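Local coordinates for PH1570-like domain-containing protein (Pyrococcus horikoshii, PDB 2HQ4), which is of unknown function but adopts a compact single-chain fold in which helices pack on a long antiparallel beta sheet, at residues A[31-36]-A[142-147]; A[42-47]-A[70-75]. All coordinates share one frame; numbering follows the deposited sequence.

Contact 1 (A[31-36]-A[142-147])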
loop_
_atom_site.group_PDB
_atom_site.type_symbol
_atom_site.label_atom_id
_atom_site.label_comp_id
_atom_site.label_asym_id
_atom_site.label_seq_id
_atom_site.Cartn_x
_atom_site.Cartn_y
_atom_site.Cartn_z
ATOM N N GLU A 31 2.585 8.008 4.022
ATOM C CA GLU A 31 1.622 8.447 3.019
ATOM C C GLU A 31 1.644 7.354 1.993
ATOM O O GLU A 31 2.720 6.932 1.539
ATOM C CB GLU A 31 2.075 9.761 2.349
ATOM C CG GLU A 31 2.268 10.917 3.349
ATOM C CD GLU A 31 2.621 12.226 2.699
ATOM O OE1 GLU A 31 2.772 12.250 1.464
ATOM O OE2 GLU A 31 2.751 13.228 3.444
ATOM N N VAL A 32 0.454 6.890 1.635
ATOM C CA VAL A 32 0.316 5.824 0.645
ATOM C C VAL A 32 -0.983 6.034 -0.158
ATOM O O VAL A 32 -2.002 6.445 0.408
ATOM C CB VAL A 32 0.401 4.393 1.294
ATOM C CG1 VAL A 32 -0.659 4.182 2.426
ATOM C CG2 VAL A 32 0.340 3.250 0.191
ATOM N N LYS A 33 -0.916 5.796 -1.462
ATOM C CA LYS A 33 -2.115 5.756 -2.309
ATOM C C LYS A 33 -1.997 4.503 -3.171
ATOM O O LYS A 33 -0.899 4.011 -3.402
ATOM C CB LYS A 33 -2.183 7.014 -3.197
ATOM C CG LYS A 33 -2.519 8.342 -2.464
ATOM C CD LYS A 33 -2.494 9.611 -3.362
ATOM C CE LYS A 33 -1.197 9.787 -4.151
ATOM N NZ LYS A 33 -1.103 11.074 -5.014
ATOM N N PHE A 34 -3.122 3.957 -3.628
ATOM C CA PHE A 34 -3.071 2.752 -4.466
ATOM C C PHE A 34 -3.886 2.971 -5.711
ATOM O O PHE A 34 -4.804 3.818 -5.725
ATOM C CB PHE A 34 -3.565 1.502 -3.703
ATOM C CG PHE A 34 -5.034 1.476 -3.471
ATOM C CD1 PHE A 34 -5.565 1.982 -2.293
ATOM C CD2 PHE A 34 -5.910 0.921 -4.448
ATOM C CE1 PHE A 34 -6.955 1.970 -2.043
ATOM C CE2 PHE A 34 -7.308 0.946 -4.226
ATOM C CZ PHE A 34 -7.824 1.449 -3.009
ATOM N N TYR A 35 -3.501 2.246 -6.766
ATOM C CA TYR A 35 -4.140 2.340 -8.113
ATOM C C TYR A 35 -4.343 0.918 -8.599
ATOM O O TYR A 35 -3.617 0.034 -8.207
ATOM C CB TYR A 35 -3.240 3.171 -9.068
ATOM C CG TYR A 35 -3.148 4.563 -8.501
ATOM C CD1 TYR A 35 -4.149 5.495 -8.769
ATOM C CD2 TYR A 35 -2.129 4.905 -7.609
ATOM C CE1 TYR A 35 -4.135 6.754 -8.169
ATOM C CE2 TYR A 35 -2.125 6.164 -6.980
ATOM C CZ TYR A 35 -3.100 7.074 -7.313
ATOM O OH TYR A 35 -3.103 8.314 -6.727
ATOM N N GLY A 36 -5.359 0.662 -9.412
ATOM C CA GLY A 36 -5.533 -0.660 -9.941
ATOM C C GLY A 36 -6.561 -1.394 -9.117
ATOM O O GLY A 36 -7.605 -0.809 -8.774
ATOM N N LEU A 142 -0.977 -1.161 -7.543
ATOM C CA LEU A 142 0.193 -0.315 -7.544
ATOM C C LEU A 142 0.070 0.661 -6.362
ATOM O O LEU A 142 -0.897 1.482 -6.287
ATOM C CB LEU A 142 0.272 0.434 -8.879
ATOM C CG LEU A 142 1.385 1.492 -8.907
ATOM C CD1 LEU A 142 2.803 0.825 -9.097
ATOM C CD2 LEU A 142 1.070 2.434 -10.009
ATOM N N PHE A 143 1.021 0.555 -5.437
ATOM C CA PHE A 143 1.087 1.447 -4.280
ATOM C C PHE A 143 2.117 2.532 -4.562
ATOM O O PHE A 143 3.163 2.244 -5.175
ATOM C CB PHE A 143 1.568 0.666 -3.073
ATOM C CG PHE A 143 0.660 -0.457 -2.672
ATOM C CD1 PHE A 143 -0.310 -0.256 -1.654
ATOM C CD2 PHE A 143 0.786 -1.721 -3.276
ATOM C CE1 PHE A 143 -1.171 -1.329 -1.260
ATOM C CE2 PHE A 143 -0.053 -2.780 -2.918
ATOM C CZ PHE A 143 -1.041 -2.572 -1.881
ATOM N N ILE A 144 1.836 3.766 -4.172
ATOM C CA ILE A 144 2.847 4.831 -4.283
ATOM C C ILE A 144 2.931 5.386 -2.876
ATOM O O ILE A 144 1.900 5.436 -2.169
ATOM C CB ILE A 144 2.573 5.905 -5.393
ATOM C CG1 ILE A 144 1.268 6.682 -5.164
ATOM C CG2 ILE A 144 2.573 5.234 -6.864
ATOM C CD1 ILE A 144 1.112 7.915 -6.155
ATOM N N PHE A 145 4.128 5.756 -2.439
ATOM C CA PHE A 145 4.318 6.161 -1.062
ATOM C C PHE A 145 5.438 7.215 -0.934
ATOM O O PHE A 145 6.211 7.416 -1.884
ATOM C CB PHE A 145 4.546 4.908 -0.166
ATOM C CG PHE A 145 5.441 3.826 -0.796
ATOM C CD1 PHE A 145 6.835 3.897 -0.688
ATOM C CD2 PHE A 145 4.862 2.737 -1.472
ATOM C CE1 PHE A 145 7.654 2.895 -1.263
ATOM C CE2 PHE A 145 5.621 1.752 -2.050
ATOM C CZ PHE A 145 7.057 1.824 -1.954
ATOM N N ASN A 146 5.559 7.857 0.236
ATOM C CA ASN A 146 6.381 9.074 0.306
ATOM C C ASN A 146 7.855 8.792 0.636
ATOM O O ASN A 146 8.687 9.656 0.394
ATOM C CB ASN A 146 5.810 10.070 1.355
ATOM C CG ASN A 146 5.803 9.474 2.730
ATOM O OD1 ASN A 146 5.385 8.324 2.892
ATOM N ND2 ASN A 146 6.308 10.218 3.742
ATOM N N LYS A 147 8.190 7.620 1.177
ATOM C CA LYS A 147 9.605 7.316 1.490
ATOM C C LYS A 147 9.839 5.814 1.395
ATOM O O LYS A 147 8.874 5.051 1.545
ATOM C CB LYS A 147 10.005 7.896 2.864
ATOM C CG LYS A 147 9.222 7.297 4.048
ATOM C CD LYS A 147 9.560 7.971 5.379
ATOM C CE LYS A 147 8.777 7.287 6.476
ATOM N NZ LYS A 147 9.147 7.730 7.849
#
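V32 to Y35 pair with F145 to L142 as neighbouring antiparallel strands in the middle of the sheet, a buried contact near the centre of the chain. The short strand segments run 4.7 Å apart at 156°. K33 and I144 form a hydrogen-bonded pair, K33 N giving to I144 O over 2.9 Å and I144 N giving back to K33 O. Y35 and L142 repeat this, Y35 N reaching L142 O at 2.8 Å. Of the non-hydrogen-bonded pairs, F34 with F143 lies between these two and V32 with F145 beyond K33 and I144.

On the face of V32, F34, F143 and F145, V32 CG2, anti to its backbone N, meets the edge of the F143 ring at CD1 (4.0 Å); the two side chains lie alongside each other, pointing the same way. This face is covered by helices 40-55 and 150-155. On the other face, I144 CD1 touches K33 CE (3.6 Å) and Y35 CE2 (3.8 Å), while CG1 lies in the plane of the Y35 ring at its edge. K33 NZ goes on to bond the carbonyl of Y3.

Just past the end of strand 141-145, N146 OD1 accepts E31 N at 3.0 Å, the donor standing 60° out of the amide plane, and N146 N returns a weak bond to E31 O. The E31 carboxylate, whose OE1 accepts from L2 N, stacks on the amide with planes 19° apart. The main-chain polar groups of K33, Y35, L142 and I144 are thus satisfied inside the pair, and beyond the last bridge an asparagine side chain continues the pairing.

Contact 2 (A[42-47]-A[70-75])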
loop_
_atom_site.group_PDB
_atom_site.type_symbol
_atom_site.label_atom_id
_atom_site.label_comp_id
_atom_site.label_asym_id
_atom_site.label_seq_id
_atom_site.Cartn_x
_atom_site.Cartn_y
_atom_site.Cartn_z
ATOM N N VAL A 42 -5.364 -3.720 2.860
ATOM C CA VAL A 42 -3.929 -3.519 3.145
ATOM C C VAL A 42 -3.732 -2.180 3.881
ATOM O O VAL A 42 -3.021 -2.103 4.893
ATOM C CB VAL A 42 -3.070 -3.547 1.829
ATOM C CG1 VAL A 42 -1.578 -3.280 2.154
ATOM C CG2 VAL A 42 -3.252 -4.893 1.144
ATOM N N LEU A 43 -4.407 -1.133 3.423
ATOM C CA LEU A 43 -4.260 0.167 4.074
ATOM C C LEU A 43 -4.813 0.121 5.519
ATOM O O LEU A 43 -4.202 0.654 6.474
ATOM C CB LEU A 43 -4.912 1.248 3.201
ATOM C CG LEU A 43 -3.960 1.943 2.185
ATOM C CD1 LEU A 43 -3.165 0.984 1.303
ATOM C CD2 LEU A 43 -4.803 2.867 1.364
ATOM N N LEU A 44 -5.944 -0.562 5.700
ATOM C CA LEU A 44 -6.519 -0.757 7.052
ATOM C C LEU A 44 -5.560 -1.461 7.981
ATOM O O LEU A 44 -5.377 -1.059 9.147
ATOM C CB LEU A 44 -7.817 -1.594 6.987
ATOM C CG LEU A 44 -8.990 -0.857 6.380
ATOM C CD1 LEU A 44 -10.220 -1.822 6.205
ATOM C CD2 LEU A 44 -9.334 0.267 7.335
ATOM N N ALA A 45 -4.922 -2.512 7.477
ATOM C CA ALA A 45 -3.941 -3.236 8.283
ATOM C C ALA A 45 -2.745 -2.348 8.650
ATOM O O ALA A 45 -2.233 -2.416 9.773
ATOM C CB ALA A 45 -3.483 -4.494 7.536
ATOM N N MET A 46 -2.295 -1.519 7.710
ATOM C CA MET A 46 -1.195 -0.571 7.999
ATOM C C MET A 46 -1.576 0.417 9.112
ATOM O O MET A 46 -0.738 0.745 9.955
ATOM C CB MET A 46 -0.830 0.226 6.710
ATOM C CG MET A 46 -0.183 -0.642 5.554
ATOM S SD MET A 46 -0.070 0.219 3.961
ATOM C CE MET A 46 1.227 1.411 4.385
ATOM N N ILE A 47 -2.816 0.919 9.092
ATOM C CA ILE A 47 -3.325 1.868 10.106
ATOM C C ILE A 47 -3.377 1.204 11.480
ATOM O O ILE A 47 -2.898 1.755 12.479
ATOM C CB ILE A 47 -4.742 2.423 9.690
ATOM C CG1 ILE A 47 -4.597 3.397 8.529
ATOM C CG2 ILE A 47 -5.423 3.139 10.863
ATOM C CD1 ILE A 47 -5.954 3.660 7.665
ATOM N N TRP A 70 -14.637 3.561 4.820
ATOM C CA TRP A 70 -14.573 2.751 3.611
ATOM C C TRP A 70 -15.688 1.690 3.501
ATOM O O TRP A 70 -15.776 0.992 2.484
ATOM C CB TRP A 70 -13.211 2.064 3.507
ATOM C CG TRP A 70 -12.100 2.975 3.037
ATOM C CD1 TRP A 70 -12.193 4.012 2.152
ATOM C CD2 TRP A 70 -10.730 2.894 3.415
ATOM N NE1 TRP A 70 -10.952 4.591 1.958
ATOM C CE2 TRP A 70 -10.038 3.921 2.724
ATOM C CE3 TRP A 70 -10.016 2.055 4.275
ATOM C CZ2 TRP A 70 -8.658 4.126 2.861
ATOM C CZ3 TRP A 70 -8.627 2.271 4.417
ATOM C CH2 TRP A 70 -7.981 3.310 3.716
ATOM N N ASN A 71 -16.507 1.581 4.554
ATOM C CA ASN A 71 -17.554 0.548 4.697
ATOM C C ASN A 71 -16.988 -0.860 4.474
ATOM O O ASN A 71 -17.427 -1.619 3.603
ATOM C CB ASN A 71 -18.768 0.853 3.786
ATOM C CG ASN A 71 -19.980 -0.068 4.086
ATOM O OD1 ASN A 71 -20.162 -0.521 5.220
ATOM N ND2 ASN A 71 -20.772 -0.370 3.057
ATOM N N ILE A 72 -15.985 -1.205 5.268
ATOM C CA ILE A 72 -15.306 -2.465 5.117
ATOM C C ILE A 72 -15.352 -3.231 6.439
ATOM O O ILE A 72 -15.147 -2.652 7.503
ATOM C CB ILE A 72 -13.833 -2.248 4.669
ATOM C CG1 ILE A 72 -13.774 -1.832 3.209
ATOM C CG2 ILE A 72 -13.008 -3.529 4.829
ATOM C CD1 ILE A 72 -12.343 -1.460 2.761
ATOM N N TYR A 73 -15.630 -4.528 6.344
ATOM C CA TYR A 73 -15.581 -5.433 7.479
ATOM C C TYR A 73 -14.205 -6.070 7.582
ATOM O O TYR A 73 -13.718 -6.716 6.644
ATOM C CB TYR A 73 -16.697 -6.505 7.385
ATOM C CG TYR A 73 -16.868 -7.303 8.659
ATOM C CD1 TYR A 73 -17.678 -6.833 9.703
ATOM C CD2 TYR A 73 -16.195 -8.527 8.839
ATOM C CE1 TYR A 73 -17.823 -7.575 10.914
ATOM C CE2 TYR A 73 -16.322 -9.269 10.031
ATOM C CZ TYR A 73 -17.138 -8.791 11.065
ATOM O OH TYR A 73 -17.267 -9.540 12.249
ATOM N N LEU A 74 -13.557 -5.878 8.723
ATOM C CA LEU A 74 -12.250 -6.487 8.952
ATOM C C LEU A 74 -11.931 -6.527 10.430
ATOM O O LEU A 74 -11.808 -5.494 11.069
ATOM C CB LEU A 74 -11.147 -5.713 8.207
ATOM C CG LEU A 74 -9.766 -6.375 8.156
ATOM C CD1 LEU A 74 -9.806 -7.764 7.481
ATOM C CD2 LEU A 74 -8.713 -5.457 7.466
ATOM N N GLU A 75 -11.750 -7.719 10.970
ATOM C CA GLU A 75 -11.530 -7.888 12.402
ATOM C C GLU A 75 -10.054 -7.701 12.732
ATOM O O GLU A 75 -9.202 -8.276 12.062
ATOM C CB GLU A 75 -11.999 -9.296 12.823
ATOM C CG GLU A 75 -13.527 -9.485 12.821
ATOM C CD GLU A 75 -14.217 -8.599 13.841
ATOM O OE1 GLU A 75 -13.863 -8.683 15.032
ATOM O OE2 GLU A 75 -15.104 -7.805 13.456
#
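A turn of helix 40-55 faces an irregular chain segment that leaves helix 61-70 through a Schellman motif at N71 and then runs past L44, L44 CA lying 8.3 Å from L74 CA. The contact is wholly apolar, and L44 is at its centre. Its CG, anti to the carbonyl carbon (chi1 -71°), lies in the plane of the W70 ring at the benzo edge, and CD2 reaches CE3 of W70 at 3.6 Å; leucine and indole lie alongside, pointing opposite ways. The other branch, L44 CD1, crosses to I72 CG2 at 3.5 Å, while L44 CB receives L74 CD2 at 4.0 Å. One leucine therefore touches three residues of 70-75.

The W70 ring also touches L43 and I47, one turn apart on the same helix: L43 CB meets CH2 at 3.7 Å, the side chains crossing at about a right angle, and I47 CD1 approaches CZ3 more loosely. W70 NE1 bonds the carbonyl of F19, fixing the indole against the end of strand 16-19. L74 O accepts from K67 NZ in the preceding helix. This is packing between two consecutive helices, 40-55 and 61-70, joined by a short loop, the chain after the second folding back over the first.

Contact 2 is nested within the chain loop that contact 1 closes: strand 30-36 is followed directly by helix 40-55, then helix 61-70 and the segment 70-75, and strand 141-145 returns much later to lie beside strand 30-36. The centres are 16 Å apart, yet the two meet through the inner side of helix 40-55. F34 CD1 touches L43 CD2 at 3.8 Å, V32 CG1 packs on M46 CE, and F143 CE1 approaches both V42 CG1 and L43 CD1. L43 thus takes part on both sides, touching the sheet and W70. The apolar packing is continuous from the central strands through helix 40-55 to the segment 70-75, tying that segment to the sheet.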